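Local coordinates for protein cytosolic malate dehydrogenase (Trichomonas vaginalis, PDB 4UUO) that probably catalyses the NAD-dependent interconversion of malate and oxaloacetate, as a member of the lactate/malate dehydrogenase superfamily, at residues Lys178-Gly183 / Ser285-Val290; Asn273-Ile278 / Val296-Gly301; His37-Pro42 / Glu73-Gly78; Ile4-Thr9 / Val79-Leu84. All coordinates share one frame; numbering follows the deposited sequence.

Contact 1. Residues Lys178-Gly183 / Ser285-Val290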
loop_
_atom_site.group_PDB
_atom_site.type_symbol
_atom_site.label_atom_id
_atom_site.label_comp_id
_atom_site.label_asym_id
_atom_site.label_seq_id
_atom_site.Cartn_x
_atom_site.Cartn_y
_atom_site.Cartn_z
ATOM N N LYS A 178 -4.893 6.216 -24.975
ATOM C CA LYS A 178 -4.977 5.245 -26.067
ATOM C C LYS A 178 -3.718 4.396 -26.290
ATOM O O LYS A 178 -3.333 4.122 -27.433
ATOM C CB LYS A 178 -5.345 5.965 -27.367
ATOM C CG LYS A 178 -6.711 6.634 -27.337
ATOM C CD LYS A 178 -6.971 7.429 -28.604
ATOM C CE LYS A 178 -8.204 8.306 -28.464
ATOM N NZ LYS A 178 -8.430 9.141 -29.679
ATOM N N VAL A 179 -3.085 3.972 -25.202
ATOM C CA VAL A 179 -2.046 2.956 -25.294
ATOM C C VAL A 179 -2.710 1.610 -25.063
ATOM O O VAL A 179 -3.842 1.554 -24.576
ATOM C CB VAL A 179 -0.905 3.168 -24.269
ATOM C CG1 VAL A 179 -0.326 4.574 -24.386
ATOM C CG2 VAL A 179 -1.394 2.897 -22.858
ATOM N N CYS A 180 -2.025 0.527 -25.417
ATOM C CA CYS A 180 -2.552 -0.801 -25.137
ATOM C C CYS A 180 -1.489 -1.882 -25.235
ATOM O O CYS A 180 -0.501 -1.745 -25.957
ATOM C CB CYS A 180 -3.714 -1.142 -26.078
ATOM S SG CYS A 180 -3.290 -1.169 -27.843
ATOM N N ILE A 181 -1.709 -2.954 -24.486
ATOM C CA ILE A 181 -0.919 -4.162 -24.608
ATOM C C ILE A 181 -1.754 -5.226 -25.335
ATOM O O ILE A 181 -2.929 -5.423 -25.009
ATOM C CB ILE A 181 -0.464 -4.680 -23.220
ATOM C CG1 ILE A 181 0.541 -3.711 -22.575
ATOM C CG2 ILE A 181 0.122 -6.084 -23.329
ATOM C CD1 ILE A 181 1.912 -3.668 -23.257
ATOM N N TRP A 182 -1.155 -5.881 -26.333
ATOM C CA TRP A 182 -1.795 -7.002 -27.030
ATOM C C TRP A 182 -1.229 -8.356 -26.592
ATOM O O TRP A 182 -0.041 -8.470 -26.281
ATOM C CB TRP A 182 -1.622 -6.891 -28.547
ATOM C CG TRP A 182 -2.195 -5.677 -29.216
ATOM C CD1 TRP A 182 -1.598 -4.455 -29.345
ATOM C CD2 TRP A 182 -3.455 -5.581 -29.897
ATOM N NE1 TRP A 182 -2.414 -3.599 -30.042
ATOM C CE2 TRP A 182 -3.557 -4.262 -30.393
ATOM C CE3 TRP A 182 -4.505 -6.473 -30.125
ATOM C CZ2 TRP A 182 -4.672 -3.819 -31.108
ATOM C CZ3 TRP A 182 -5.611 -6.028 -30.835
ATOM C CH2 TRP A 182 -5.682 -4.714 -31.320
ATOM N N GLY A 183 -2.079 -9.382 -26.595
ATOM C CA GLY A 183 -1.626 -10.760 -26.473
ATOM C C GLY A 183 -1.373 -11.302 -25.077
ATOM O O GLY A 183 -2.195 -11.150 -24.172
ATOM N N SER A 285 -5.008 -10.336 -24.867
ATOM C CA SER A 285 -5.112 -8.950 -24.424
ATOM C C SER A 285 -5.484 -8.032 -25.583
ATOM O O SER A 285 -4.849 -8.070 -26.635
ATOM C CB SER A 285 -3.802 -8.487 -23.775
ATOM O OG SER A 285 -3.922 -7.177 -23.237
ATOM N N PHE A 286 -6.514 -7.212 -25.376
ATOM C CA PHE A 286 -6.992 -6.272 -26.387
ATOM C C PHE A 286 -7.057 -4.847 -25.858
ATOM O O PHE A 286 -7.162 -4.635 -24.648
ATOM C CB PHE A 286 -8.386 -6.674 -26.881
ATOM C CG PHE A 286 -8.416 -7.948 -27.665
ATOM C CD1 PHE A 286 -8.243 -7.935 -29.040
ATOM C CD2 PHE A 286 -8.638 -9.160 -27.030
ATOM C CE1 PHE A 286 -8.277 -9.114 -29.770
ATOM C CE2 PHE A 286 -8.676 -10.342 -27.749
ATOM C CZ PHE A 286 -8.496 -10.320 -29.121
ATOM N N PRO A 287 -7.001 -3.860 -26.765
ATOM C CA PRO A 287 -7.443 -2.514 -26.397
ATOM C C PRO A 287 -8.956 -2.537 -26.237
ATOM O O PRO A 287 -9.675 -2.822 -27.202
ATOM C CB PRO A 287 -7.006 -1.650 -27.586
ATOM C CG PRO A 287 -6.944 -2.593 -28.734
ATOM C CD PRO A 287 -6.526 -3.924 -28.158
ATOM N N VAL A 288 -9.436 -2.285 -25.025
ATOM C CA VAL A 288 -10.861 -2.384 -24.764
ATOM C C VAL A 288 -11.422 -1.133 -24.101
ATOM O O VAL A 288 -10.755 -0.473 -23.300
ATOM C CB VAL A 288 -11.196 -3.608 -23.872
ATOM C CG1 VAL A 288 -10.658 -4.890 -24.490
ATOM C CG2 VAL A 288 -10.646 -3.421 -22.472
ATOM N N THR A 289 -12.652 -0.804 -24.471
ATOM C CA THR A 289 -13.454 0.152 -23.728
ATOM C C THR A 289 -14.309 -0.663 -22.754
ATOM O O THR A 289 -14.480 -1.873 -22.943
ATOM C CB THR A 289 -14.331 1.020 -24.670
ATOM O OG1 THR A 289 -15.021 2.021 -23.914
ATOM C CG2 THR A 289 -15.345 0.166 -25.424
ATOM N N VAL A 290 -14.809 -0.032 -21.693
ATOM C CA VAL A 290 -15.738 -0.711 -20.783
ATOM C C VAL A 290 -16.917 0.202 -20.494
ATOM O O VAL A 290 -16.730 1.364 -20.141
ATOM C CB VAL A 290 -15.072 -1.123 -19.441
ATOM C CG1 VAL A 290 -16.083 -1.818 -18.538
ATOM C CG2 VAL A 290 -13.859 -2.023 -19.676
#
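Ser285 and Gly183 form a single antiparallel, hydrogen-bonded bridge. Gly183 N donates to Ser285 O at 3.1 Å. Ser285 N returns a bond of 3.0 Å to Gly183 O. Gly183 has a positive phi of 84°, a backbone shape that glycine takes readily. The Ser285 hydroxyl adds a third bond. Its OG lies anti to the backbone N (chi1 -175°) and donates to Ile181 O at 2.7 Å, from above the carbonyl plane. OG also bonds to Thr154 OG1, so this buried hydroxyl has two partners. Trp182 CA makes a CA-H...O contact of 3.3 Å with Ser285 O. The indole NE1 is bonded to Asp192 OD2, outside the two segments.

Apolar contacts flank these bonds. Pro287 CD sits over one face of the Trp182 six-membered ring, 3.4 Å from its centroid, as a CH-pi contact. Phe286 CD1 touches Trp182 CZ3 at 3.7 Å, and the two rings meet obliquely. Pro287 CB packs against CB and SG of Cys180.

Strand 283-290 lies between strands 264-269 and 296-298 in its own antiparallel sheet. Strand 176-182 belongs to another sheet, paired with strand 190-192, and helix 155-169 covers Val179 and Ile181.

Contact 2. Residues Asn273-Ile278 / Val296-Gly301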
loop_
_atom_site.group_PDB
_atom_site.type_symbol
_atom_site.label_atom_id
_atom_site.label_comp_id
_atom_site.label_asym_id
_atom_site.label_seq_id
_atom_site.Cartn_x
_atom_site.Cartn_y
_atom_site.Cartn_z
ATOM N N ASN A 273 -16.510 -12.893 -32.386
ATOM C CA ASN A 273 -16.183 -11.984 -33.482
ATOM C C ASN A 273 -14.743 -12.149 -33.978
ATOM O O ASN A 273 -14.455 -11.910 -35.148
ATOM C CB ASN A 273 -16.431 -10.536 -33.039
ATOM C CG ASN A 273 -16.010 -9.518 -34.083
ATOM O OD1 ASN A 273 -14.899 -8.989 -34.035
ATOM N ND2 ASN A 273 -16.900 -9.231 -35.029
ATOM N N GLU A 274 -13.854 -12.572 -33.082
ATOM C CA GLU A 274 -12.429 -12.738 -33.388
ATOM C C GLU A 274 -11.833 -11.496 -34.036
ATOM O O GLU A 274 -11.450 -11.532 -35.206
ATOM C CB GLU A 274 -12.200 -13.950 -34.299
ATOM C CG GLU A 274 -12.397 -15.296 -33.617
ATOM C CD GLU A 274 -11.999 -16.469 -34.500
ATOM O OE1 GLU A 274 -11.364 -16.235 -35.550
ATOM O OE2 GLU A 274 -12.319 -17.624 -34.142
ATOM N N PRO A 275 -11.751 -10.392 -33.276
ATOM C CA PRO A 275 -11.237 -9.147 -33.854
ATOM C C PRO A 275 -9.803 -9.316 -34.341
ATOM O O PRO A 275 -9.061 -10.117 -33.768
ATOM C CB PRO A 275 -11.314 -8.152 -32.686
ATOM C CG PRO A 275 -12.242 -8.788 -31.680
ATOM C CD PRO A 275 -12.039 -10.258 -31.838
ATOM N N TYR A 276 -9.440 -8.598 -35.401
ATOM C CA TYR A 276 -8.075 -8.596 -35.934
ATOM C C TYR A 276 -7.569 -9.993 -36.311
ATOM O O TYR A 276 -6.358 -10.220 -36.385
ATOM C CB TYR A 276 -7.116 -7.948 -34.925
ATOM C CG TYR A 276 -7.560 -6.574 -34.479
ATOM C CD1 TYR A 276 -7.323 -5.457 -35.273
ATOM C CD2 TYR A 276 -8.228 -6.393 -33.273
ATOM C CE1 TYR A 276 -7.734 -4.196 -34.880
ATOM C CE2 TYR A 276 -8.644 -5.134 -32.868
ATOM C CZ TYR A 276 -8.391 -4.040 -33.678
ATOM O OH TYR A 276 -8.798 -2.785 -33.292
ATOM N N GLY A 277 -8.497 -10.920 -36.550
ATOM C CA GLY A 277 -8.150 -12.276 -36.939
ATOM C C GLY A 277 -7.496 -13.074 -35.826
ATOM O O GLY A 277 -6.892 -14.124 -36.072
ATOM N N ILE A 278 -7.599 -12.573 -34.598
ATOM C CA ILE A 278 -7.092 -13.308 -33.446
ATOM C C ILE A 278 -8.030 -14.470 -33.158
ATOM O O ILE A 278 -9.186 -14.271 -32.780
ATOM C CB ILE A 278 -6.952 -12.412 -32.201
ATOM C CG1 ILE A 278 -5.841 -11.381 -32.417
ATOM C CG2 ILE A 278 -6.655 -13.250 -30.968
ATOM C CD1 ILE A 278 -4.498 -11.989 -32.798
ATOM N N VAL A 296 -17.428 -5.184 -21.095
ATOM C CA VAL A 296 -16.183 -5.006 -21.836
ATOM C C VAL A 296 -16.422 -5.068 -23.347
ATOM O O VAL A 296 -17.134 -5.945 -23.838
ATOM C CB VAL A 296 -15.128 -6.073 -21.434
ATOM C CG1 VAL A 296 -13.866 -5.945 -22.286
ATOM C CG2 VAL A 296 -14.778 -5.952 -19.955
ATOM N N HIS A 297 -15.833 -4.127 -24.080
ATOM C CA HIS A 297 -15.919 -4.126 -25.537
ATOM C C HIS A 297 -14.546 -3.909 -26.171
ATOM O O HIS A 297 -13.869 -2.921 -25.887
ATOM C CB HIS A 297 -16.896 -3.050 -26.028
ATOM C CG HIS A 297 -18.301 -3.234 -25.539
ATOM N ND1 HIS A 297 -18.814 -2.534 -24.467
ATOM C CD2 HIS A 297 -19.302 -4.034 -25.978
ATOM C CE1 HIS A 297 -20.069 -2.895 -24.267
ATOM N NE2 HIS A 297 -20.390 -3.805 -25.170
ATOM N N VAL A 298 -14.139 -4.841 -27.026
ATOM C CA VAL A 298 -12.887 -4.722 -27.767
ATOM C C VAL A 298 -12.948 -3.574 -28.771
ATOM O O VAL A 298 -13.884 -3.493 -29.567
ATOM C CB VAL A 298 -12.549 -6.032 -28.528
ATOM C CG1 VAL A 298 -11.330 -5.842 -29.428
ATOM C CG2 VAL A 298 -12.335 -7.187 -27.561
ATOM N N VAL A 299 -11.957 -2.687 -28.729
ATOM C CA VAL A 299 -11.813 -1.649 -29.748
ATOM C C VAL A 299 -11.491 -2.316 -31.089
ATOM O O VAL A 299 -10.378 -2.807 -31.289
ATOM C CB VAL A 299 -10.712 -0.632 -29.369
ATOM C CG1 VAL A 299 -10.443 0.331 -30.510
ATOM C CG2 VAL A 299 -11.094 0.120 -28.095
ATOM N N GLU A 300 -12.466 -2.335 -32.001
ATOM C CA GLU A 300 -12.415 -3.219 -33.173
ATOM C C GLU A 300 -11.809 -2.638 -34.455
ATOM O O GLU A 300 -11.218 -3.379 -35.244
ATOM C CB GLU A 300 -13.823 -3.724 -33.498
ATOM C CG GLU A 300 -14.302 -4.871 -32.628
ATOM C CD GLU A 300 -15.644 -5.418 -33.081
ATOM O OE1 GLU A 300 -16.170 -4.940 -34.109
ATOM O OE2 GLU A 300 -16.175 -6.328 -32.410
ATOM N N GLY A 301 -11.964 -1.338 -34.684
ATOM C CA GLY A 301 -11.530 -0.753 -35.942
ATOM C C GLY A 301 -10.274 0.090 -35.846
ATOM O O GLY A 301 -10.348 1.316 -35.803
HETATM O O HOH W 1 -10.897 -6.189 -36.082
#
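Val298, the last residue of strand 296-298, meets Pro275 of the loop that follows strand 264-269. Its CG1 lies anti to the backbone N (chi1 173°) and rests 3.8 Å from Pro275 CG. The same methyl approaches the rim of the Tyr276 ring near its plane, 4.4 Å from CE2.

Val299 contributes its backbone. Its carbonyl O accepts a hydrogen bond from Tyr276 OH at 2.6 Å. The oxygen lies in the plane of the phenol ring, at its edge, while the hydroxyl is tilted 29° from the carbonyl plane. This bond fixes the outer end of the tyrosine.

Glu300 takes part at both ends. Its backbone O accepts from a water at 2.9 Å, and that water accepts from Tyr276 N at 2.9 Å. The water also sits over the centre of the Tyr276 ring, 3.6 Å above its plane. The Glu300 side chain runs extended beyond CG and meets Asn273 tip to tip. Its OE2 is 3.4 Å from Asn273 OD1, but both are acceptors and make no hydrogen bond. The amide and carboxylate planes are nearly parallel, 6° apart, but offset, with OE2 above the amide plane. Gly301 follows, with its N near the phenol hydroxyl.

Trp182 meets the Tyr276 ring edge-to-face. In the first segment Ile278 N bonds to Pro275 O, and Tyr276 and Gly277 both have positive phi. This is a type I' beta turn, set in the surface loop between strands 264-269 and 283-290. The contact joins that turn to the end of the three-stranded antiparallel sheet of the C-terminal domain.

Contact 3. Residues His37-Pro42 / Glu73-Gly78; sequences HLLEIP and EEAFKG
His37 and Ala75 mark where strand 34-39 runs past the end of helix 72-76, with their CA atoms 5.9 Å apart. The imidazole of His37 lies against the backbone of this helix end. Its ND1 gives Ala75 O a weak hydrogen bond of 2.8 Å, bent to 127° at the hydrogen. CE1 is 3.3 Å from Lys77 O. NE2 has its own partner, His5 ND1 on the neighbouring strand 4-8, so both ring nitrogens are engaged.

Two residues along the strand, Leu39 turns to the same side. Its CG is anti to the backbone N (chi1 -180°), and the two methyls beyond it divide the work. CD1 packs on Ala75 CB at 3.8 Å. CD2 reaches Phe76 CE1 at 3.9 Å, meeting the ring obliquely. Ala75 and Phe76 both also touch Leu7, so the helix end rests on two adjacent strands.

Lys77 folds back over the helix end. Its chain bends at the last torsion (chi4 -51°), and NZ donates to Glu74 O in the carbonyl plane on a lone pair. The modelled length of this bond, 2.5 Å, is short and not reliable. NZ stays 4.7 Å from His37 ND1. The Glu74 carboxylate turns to another partner, Thr69 OG1.

The carbonyls of the last helical turn thus receive side-chain donors, Glu74 O from Lys77 and Ala75 O from His37. The partly negative carbonyls at this short helix end may favour both donors, whereas the nearby lysine ammonium would probably disfavour a positive charge on His37.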
loop_
_atom_site.group_PDB
_atom_site.type_symbol
_atom_site.label_atom_id
_atom_site.label_comp_id
_atom_site.label_asym_id
_atom_site.label_seq_id
_atom_site.Cartn_x
_atom_site.Cartn_y
_atom_site.Cartn_z
ATOM N N HIS A 37 -12.250 -11.170 1.246
ATOM C CA HIS A 37 -11.920 -12.591 1.308
ATOM C C HIS A 37 -10.419 -12.788 1.089
ATOM O O HIS A 37 -9.854 -12.286 0.113
ATOM C CB HIS A 37 -12.715 -13.385 0.269
ATOM C CG HIS A 37 -14.155 -13.587 0.623
ATOM N ND1 HIS A 37 -14.705 -14.835 0.813
ATOM C CD2 HIS A 37 -15.158 -12.699 0.817
ATOM C CE1 HIS A 37 -15.986 -14.709 1.114
ATOM N NE2 HIS A 37 -16.286 -13.424 1.121
ATOM N N LEU A 38 -9.780 -13.519 2.000
ATOM C CA LEU A 38 -8.338 -13.736 1.943
ATOM C C LEU A 38 -7.980 -15.225 1.957
ATOM O O LEU A 38 -8.291 -15.946 2.909
ATOM C CB LEU A 38 -7.651 -13.020 3.106
ATOM C CG LEU A 38 -7.887 -11.510 3.221
ATOM C CD1 LEU A 38 -7.079 -10.921 4.366
ATOM C CD2 LEU A 38 -7.548 -10.811 1.920
ATOM N N LEU A 39 -7.322 -15.681 0.896
ATOM C CA LEU A 39 -6.912 -17.078 0.799
ATOM C C LEU A 39 -5.387 -17.226 0.844
ATOM O O LEU A 39 -4.652 -16.428 0.260
ATOM C CB LEU A 39 -7.463 -17.706 -0.482
ATOM C CG LEU A 39 -7.127 -19.180 -0.746
ATOM C CD1 LEU A 39 -7.801 -20.094 0.268
ATOM C CD2 LEU A 39 -7.494 -19.584 -2.172
ATOM N N GLU A 40 -4.920 -18.246 1.554
ATOM C CA GLU A 40 -3.498 -18.569 1.599
ATOM C C GLU A 40 -3.329 -20.074 1.694
ATOM O O GLU A 40 -4.214 -20.766 2.179
ATOM C CB GLU A 40 -2.803 -17.888 2.787
ATOM C CG GLU A 40 -2.034 -16.625 2.439
ATOM C CD GLU A 40 -0.885 -16.865 1.471
ATOM O OE1 GLU A 40 -0.335 -17.984 1.449
ATOM O OE2 GLU A 40 -0.533 -15.928 0.724
ATOM N N ILE A 41 -2.194 -20.579 1.233
ATOM C CA ILE A 41 -1.846 -21.976 1.465
ATOM C C ILE A 41 -1.395 -22.118 2.930
ATOM O O ILE A 41 -0.959 -21.138 3.542
ATOM C CB ILE A 41 -0.749 -22.465 0.481
ATOM C CG1 ILE A 41 0.567 -21.717 0.696
ATOM C CG2 ILE A 41 -1.206 -22.300 -0.966
ATOM C CD1 ILE A 41 1.625 -22.088 -0.323
ATOM N N PRO A 42 -1.542 -23.324 3.509
ATOM C CA PRO A 42 -1.232 -23.597 4.919
ATOM C C PRO A 42 0.093 -23.021 5.427
ATOM O O PRO A 42 0.177 -22.631 6.596
ATOM C CB PRO A 42 -1.209 -25.122 4.961
ATOM C CG PRO A 42 -2.273 -25.492 3.987
ATOM C CD PRO A 42 -2.198 -24.482 2.875
ATOM N N GLU A 73 -13.669 -23.383 -0.434
ATOM C CA GLU A 73 -15.120 -23.235 -0.428
ATOM C C GLU A 73 -15.511 -22.024 0.412
ATOM O O GLU A 73 -16.417 -21.279 0.048
ATOM C CB GLU A 73 -15.813 -24.503 0.091
ATOM C CG GLU A 73 -15.408 -24.948 1.494
ATOM C CD GLU A 73 -14.304 -25.993 1.494
ATOM O OE1 GLU A 73 -13.828 -26.365 0.399
ATOM O OE2 GLU A 73 -13.916 -26.448 2.592
ATOM N N GLU A 74 -14.805 -21.820 1.522
ATOM C CA GLU A 74 -15.061 -20.688 2.402
ATOM C C GLU A 74 -14.530 -19.394 1.784
ATOM O O GLU A 74 -15.135 -18.330 1.925
ATOM C CB GLU A 74 -14.428 -20.921 3.775
ATOM C CG GLU A 74 -14.745 -19.834 4.791
ATOM C CD GLU A 74 -13.989 -20.005 6.096
ATOM O OE1 GLU A 74 -13.062 -20.842 6.145
ATOM O OE2 GLU A 74 -14.322 -19.294 7.070
ATOM N N ALA A 75 -13.398 -19.505 1.094
ATOM C CA ALA A 75 -12.749 -18.358 0.467
ATOM C C ALA A 75 -13.509 -17.836 -0.755
ATOM O O ALA A 75 -13.583 -16.624 -0.979
ATOM C CB ALA A 75 -11.325 -18.720 0.071
ATOM N N PHE A 76 -14.066 -18.752 -1.543
ATOM C CA PHE A 76 -14.683 -18.394 -2.816
ATOM C C PHE A 76 -16.186 -18.174 -2.724
ATOM O O PHE A 76 -16.808 -17.772 -3.707
ATOM C CB PHE A 76 -14.405 -19.477 -3.864
ATOM C CG PHE A 76 -13.037 -19.395 -4.480
ATOM C CD1 PHE A 76 -11.940 -19.945 -3.841
ATOM C CD2 PHE A 76 -12.854 -18.775 -5.704
ATOM C CE1 PHE A 76 -10.677 -19.869 -4.413
ATOM C CE2 PHE A 76 -11.601 -18.703 -6.283
ATOM C CZ PHE A 76 -10.511 -19.247 -5.637
ATOM N N LYS A 77 -16.776 -18.444 -1.562
ATOM C CA LYS A 77 -18.233 -18.394 -1.440
ATOM C C LYS A 77 -18.765 -16.966 -1.562
ATOM O O LYS A 77 -18.277 -16.044 -0.900
ATOM C CB LYS A 77 -18.698 -19.023 -0.116
ATOM C CG LYS A 77 -18.219 -18.310 1.141
ATOM C CD LYS A 77 -18.702 -19.000 2.413
ATOM C CE LYS A 77 -18.315 -18.195 3.654
ATOM N NZ LYS A 77 -16.867 -17.834 3.672
ATOM N N GLY A 78 -19.746 -16.798 -2.447
ATOM C CA GLY A 78 -20.478 -15.552 -2.590
ATOM C C GLY A 78 -19.719 -14.323 -3.057
ATOM O O GLY A 78 -20.246 -13.211 -2.964
#

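Contact 4. Residues Ile4-Thr9 / Val79-Leu84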
loop_
_atom_site.group_PDB
_atom_site.type_symbol
_atom_site.label_atom_id
_atom_site.label_comp_id
_atom_site.label_asym_id
_atom_site.label_seq_id
_atom_site.Cartn_x
_atom_site.Cartn_y
_atom_site.Cartn_z
ATOM N N ILE A 4 -19.803 -5.662 -0.728
ATOM C CA ILE A 4 -19.271 -6.495 -1.798
ATOM C C ILE A 4 -18.172 -7.448 -1.310
ATOM O O ILE A 4 -17.270 -7.066 -0.553
ATOM C CB ILE A 4 -18.734 -5.630 -2.967
ATOM C CG1 ILE A 4 -18.090 -6.519 -4.040
ATOM C CG2 ILE A 4 -17.777 -4.557 -2.460
ATOM C CD1 ILE A 4 -17.561 -5.766 -5.230
ATOM N N HIS A 5 -18.268 -8.699 -1.750
ATOM C CA HIS A 5 -17.343 -9.741 -1.337
ATOM C C HIS A 5 -16.227 -9.905 -2.351
ATOM O O HIS A 5 -16.451 -10.326 -3.491
ATOM C CB HIS A 5 -18.099 -11.054 -1.118
ATOM C CG HIS A 5 -19.035 -11.003 0.048
ATOM N ND1 HIS A 5 -18.763 -11.623 1.251
ATOM C CD2 HIS A 5 -20.221 -10.372 0.215
ATOM C CE1 HIS A 5 -19.750 -11.394 2.097
ATOM N NE2 HIS A 5 -20.649 -10.634 1.493
ATOM N N ILE A 6 -15.021 -9.556 -1.917
ATOM C CA ILE A 6 -13.861 -9.501 -2.794
ATOM C C ILE A 6 -12.780 -10.454 -2.309
ATOM O O ILE A 6 -12.330 -10.370 -1.166
ATOM C CB ILE A 6 -13.303 -8.068 -2.873
ATOM C CG1 ILE A 6 -14.364 -7.130 -3.462
ATOM C CG2 ILE A 6 -12.010 -8.039 -3.681
ATOM C CD1 ILE A 6 -14.052 -5.663 -3.320
ATOM N N LEU A 7 -12.373 -11.364 -3.188
ATOM C CA LEU A 7 -11.404 -12.394 -2.840
ATOM C C LEU A 7 -9.998 -12.073 -3.334
ATOM O O LEU A 7 -9.802 -11.659 -4.477
ATOM C CB LEU A 7 -11.844 -13.747 -3.406
ATOM C CG LEU A 7 -10.795 -14.862 -3.348
ATOM C CD1 LEU A 7 -10.644 -15.418 -1.934
ATOM C CD2 LEU A 7 -11.118 -15.962 -4.341
ATOM N N ILE A 8 -9.019 -12.264 -2.461
ATOM C CA ILE A 8 -7.632 -12.217 -2.884
ATOM C C ILE A 8 -6.936 -13.507 -2.491
ATOM O O ILE A 8 -6.862 -13.848 -1.308
ATOM C CB ILE A 8 -6.876 -11.035 -2.277
ATOM C CG1 ILE A 8 -7.592 -9.721 -2.598
ATOM C CG2 ILE A 8 -5.455 -11.013 -2.808
ATOM C CD1 ILE A 8 -7.113 -8.553 -1.768
ATOM N N THR A 9 -6.452 -14.232 -3.494
ATOM C CA THR A 9 -5.652 -15.425 -3.265
ATOM C C THR A 9 -4.201 -15.011 -3.062
ATOM O O THR A 9 -3.805 -13.923 -3.487
ATOM C CB THR A 9 -5.754 -16.408 -4.436
ATOM O OG1 THR A 9 -5.136 -15.834 -5.594
ATOM C CG2 THR A 9 -7.208 -16.711 -4.741
ATOM N N VAL A 79 -18.502 -14.504 -3.567
ATOM C CA VAL A 79 -17.672 -13.359 -3.943
ATOM C C VAL A 79 -18.104 -12.752 -5.281
ATOM O O VAL A 79 -18.607 -13.446 -6.166
ATOM C CB VAL A 79 -16.158 -13.727 -4.011
ATOM C CG1 VAL A 79 -15.645 -14.162 -2.639
ATOM C CG2 VAL A 79 -15.899 -14.798 -5.055
ATOM N N ASP A 80 -17.914 -11.442 -5.409
ATOM C CA ASP A 80 -18.270 -10.722 -6.625
ATOM C C ASP A 80 -17.032 -10.436 -7.469
ATOM O O ASP A 80 -17.129 -10.227 -8.677
ATOM C CB ASP A 80 -18.982 -9.409 -6.283
ATOM C CG ASP A 80 -20.260 -9.624 -5.492
ATOM O OD1 ASP A 80 -20.187 -9.690 -4.248
ATOM O OD2 ASP A 80 -21.339 -9.722 -6.117
ATOM N N VAL A 81 -15.872 -10.414 -6.817
ATOM C CA VAL A 81 -14.601 -10.150 -7.485
ATOM C C VAL A 81 -13.531 -11.097 -6.958
ATOM O O VAL A 81 -13.381 -11.263 -5.745
ATOM C CB VAL A 81 -14.128 -8.689 -7.278
ATOM C CG1 VAL A 81 -12.715 -8.489 -7.831
ATOM C CG2 VAL A 81 -15.103 -7.702 -7.912
ATOM N N ALA A 82 -12.790 -11.722 -7.866
ATOM C CA ALA A 82 -11.705 -12.608 -7.467
ATOM C C ALA A 82 -10.381 -12.148 -8.061
ATOM O O ALA A 82 -10.215 -12.097 -9.282
ATOM C CB ALA A 82 -12.001 -14.038 -7.884
ATOM N N PHE A 83 -9.447 -11.801 -7.184
ATOM C CA PHE A 83 -8.085 -11.524 -7.596
ATOM C C PHE A 83 -7.264 -12.791 -7.417
ATOM O O PHE A 83 -6.778 -13.081 -6.323
ATOM C CB PHE A 83 -7.485 -10.374 -6.787
ATOM C CG PHE A 83 -8.127 -9.041 -7.050
ATOM C CD1 PHE A 83 -7.782 -8.302 -8.173
ATOM C CD2 PHE A 83 -9.069 -8.518 -6.171
ATOM C CE1 PHE A 83 -8.360 -7.068 -8.413
ATOM C CE2 PHE A 83 -9.656 -7.281 -6.409
ATOM C CZ PHE A 83 -9.301 -6.557 -7.534
ATOM N N LEU A 84 -7.133 -13.560 -8.489
ATOM C CA LEU A 84 -6.335 -14.774 -8.432
ATOM C C LEU A 84 -4.843 -14.418 -8.507
ATOM O O LEU A 84 -4.204 -14.502 -9.562
ATOM C CB LEU A 84 -6.738 -15.737 -9.551
ATOM C CG LEU A 84 -8.204 -16.189 -9.565
ATOM C CD1 LEU A 84 -8.427 -17.301 -10.598
ATOM C CD2 LEU A 84 -8.672 -16.631 -8.174
#
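Ile6 and Phe83 lie side by side on one face of the sheet, pointing the same way. Ile6 CG2 meets the ring edge in its plane, 3.7 Å from CE2. Ile8 CG1 adds a contact at 4.0 Å to CD2, and Val81 packs beside Ile6. On the face of Leu7 and Ala82, Leu7 CD2 reaches Ala82; Leu7 CB touches Val79 CG1 at 3.9 Å.

Between these layers the strands run parallel, 8° apart. Leu7 N donates to Val81 O at 2.8 Å in a straight bond, and Phe83 N donates to Leu7 O at 2.7 Å. Thr9 N then bonds to Phe83 O. Toward the start of the strands, His5 O is gripped twice, by Asp80 N at 2.7 Å and weakly by Val81 N. Asp80 OD1 accepts a weak bond of 3.3 Å from His5 N and has a long, weak ion pair with Lys119. Thr9 OG1 bonds to Gly86 N.

This central pair of a Rossmann fold leads from Thr9 into Gly10-Gly16, predicted to bind NAD. Apolar side chains pack on both faces. Nearly straight backbone bonds fix the register in the middle, while the weak bonds of Val81 N and Asp80 OD1 probably hold less firmly.

How the contacts relate
Contacts 3 and 4 come first along the chain and share the six-stranded parallel sheet of the NAD-binding domain. Their centres are 9 Å apart, and His37 of contact 3 pairs its backbone with Ile6 and Ile8 of contact 4. Both segments of contact 3 fall between those of contact 4 in sequence, and helix 72-76 is followed by strand 81-84. Contacts 1 and 2 follow in the C-terminal domain, with centres 10 Å apart. Strands 283-290 and 296-298 are neighbours there, and the segments of these contacts alternate along the chain. The centres of the two pairs lie about 23 to 34 Å apart, one in each domain, as expected for this two-domain dehydrogenase family.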